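Local coordinates for cellulase (PDB 3WX5), which probably hydrolyses internal beta-1,4-glucosidic bonds of cellulose, as an endoglucanase of glycoside hydrolase family 12, at residues Val152-Gly156 with Tyr180-Arg184. Sequence-based numbering, arbitrary orientation.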
# COMPACT_ATOMS: atom_id res chain seq x y z
N VAL A 152 -9.54 11.73 7.63
CA VAL A 152 -9.70 11.09 6.33
C VAL A 152 -10.41 9.75 6.52
O VAL A 152 -10.29 9.16 7.59
CB VAL A 152 -8.31 10.92 5.65
CG1 VAL A 152 -7.73 12.29 5.27
CG2 VAL A 152 -7.34 10.15 6.57
N MET A 153 -11.20 9.31 5.54
CA MET A 153 -12.08 8.14 5.69
C MET A 153 -11.75 7.17 4.54
O MET A 153 -11.47 7.61 3.44
CB MET A 153 -13.56 8.55 5.56
CG MET A 153 -14.16 9.19 6.81
SD MET A 153 -14.02 8.11 8.26
CE MET A 153 -13.74 9.32 9.58
N PRO A 154 -11.83 5.85 4.79
CA PRO A 154 -11.83 4.87 3.71
C PRO A 154 -13.01 5.07 2.76
O PRO A 154 -14.04 5.67 3.15
CB PRO A 154 -11.99 3.54 4.47
CG PRO A 154 -11.32 3.80 5.76
CD PRO A 154 -11.81 5.19 6.10
N GLY A 155 -12.85 4.60 1.53
CA GLY A 155 -13.98 4.48 0.59
C GLY A 155 -15.09 3.59 1.12
O GLY A 155 -14.87 2.75 1.99
N GLY A 156 -16.29 3.77 0.58
CA GLY A 156 -17.36 2.80 0.82
C GLY A 156 -18.03 2.99 2.17
O GLY A 156 -18.16 4.11 2.66
N TYR A 180 -13.13 -2.83 -3.17
CA TYR A 180 -12.21 -2.12 -2.28
C TYR A 180 -12.50 -2.54 -0.86
O TYR A 180 -13.64 -2.44 -0.39
CB TYR A 180 -12.46 -0.62 -2.41
CG TYR A 180 -11.80 0.26 -1.36
CD1 TYR A 180 -10.57 0.87 -1.62
CD2 TYR A 180 -12.49 0.65 -0.22
CE1 TYR A 180 -9.97 1.75 -0.70
CE2 TYR A 180 -11.90 1.55 0.74
CZ TYR A 180 -10.66 2.11 0.47
OH TYR A 180 -10.13 3.06 1.32
N ILE A 181 -11.50 -3.09 -0.18
CA ILE A 181 -11.65 -3.45 1.22
C ILE A 181 -10.58 -2.74 2.03
O ILE A 181 -9.40 -2.80 1.70
CB ILE A 181 -11.49 -4.98 1.48
CG1 ILE A 181 -12.20 -5.82 0.40
CG2 ILE A 181 -12.08 -5.31 2.86
CD1 ILE A 181 -11.26 -6.33 -0.71
N ALA A 182 -10.98 -1.99 3.06
CA ALA A 182 -9.97 -1.31 3.88
C ALA A 182 -10.10 -1.76 5.33
O ALA A 182 -11.21 -1.78 5.89
CB ALA A 182 -10.15 0.19 3.78
N TYR A 183 -8.96 -2.07 5.94
CA TYR A 183 -8.95 -2.39 7.37
C TYR A 183 -8.29 -1.23 8.07
O TYR A 183 -7.10 -1.00 7.89
CB TYR A 183 -8.16 -3.67 7.64
CG TYR A 183 -8.82 -4.89 7.01
CD1 TYR A 183 -8.59 -5.21 5.67
CD2 TYR A 183 -9.73 -5.67 7.73
CE1 TYR A 183 -9.23 -6.30 5.06
CE2 TYR A 183 -10.37 -6.78 7.14
CZ TYR A 183 -10.11 -7.09 5.81
OH TYR A 183 -10.81 -8.10 5.17
N ARG A 184 -9.04 -0.51 8.90
CA ARG A 184 -8.47 0.64 9.59
C ARG A 184 -8.23 0.23 11.03
O ARG A 184 -9.18 -0.06 11.76
CB ARG A 184 -9.46 1.82 9.54
CG ARG A 184 -8.86 3.11 10.11
CD ARG A 184 -9.90 4.25 10.23
NE ARG A 184 -9.20 5.52 10.20
CZ ARG A 184 -9.68 6.64 9.67
NH1 ARG A 184 -10.94 6.68 9.24
NH2 ARG A 184 -8.90 7.72 9.58
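The CA 152 to 155 and CA 180 to 184 directions are 146° apart, the irregular segment 152-156 coming nearest strand 180-184 where the CA atoms of Pro-154 and Ala-182 lie 6.5 Å apart, and strand side chains reach the loop backbone. Arg-184, its CG anti to the backbone N (chi1 -174°) and its chain extended to NE, brings its guanidinium to the carbonyl of Val-152. Arg-184 NH2 donates to Val-152 O over 2.8 Å, while Arg-184 NH1 adds a weak bond to the same oxygen. Met-153 SD lies at the edge of the guanidinium, in its plane, 3.5 Å from Arg-184 NH1; Trp-148 adds a cation-pi contact. Further along the loop, Gly-155 N donates to Tyr-180 OH across 3.1 Å (N-H...O 154°), with Tyr-180 CE2 3.3 Å from Gly-155 N. Between these polar anchors, Pro-154 CB meets Ala-182 CB at 3.9 Å, and the Pro-154 ring also touches Trp-145 and Trp-172. A phenylalanine in place of Tyr-180 would probably leave the amide of Gly-155 without its acceptor. The contact thus fastens the loop joining strands 140-149 and 157-164 over strand 179-185, in the family 12 beta-jelly-roll (concanavalin-like) sandwich.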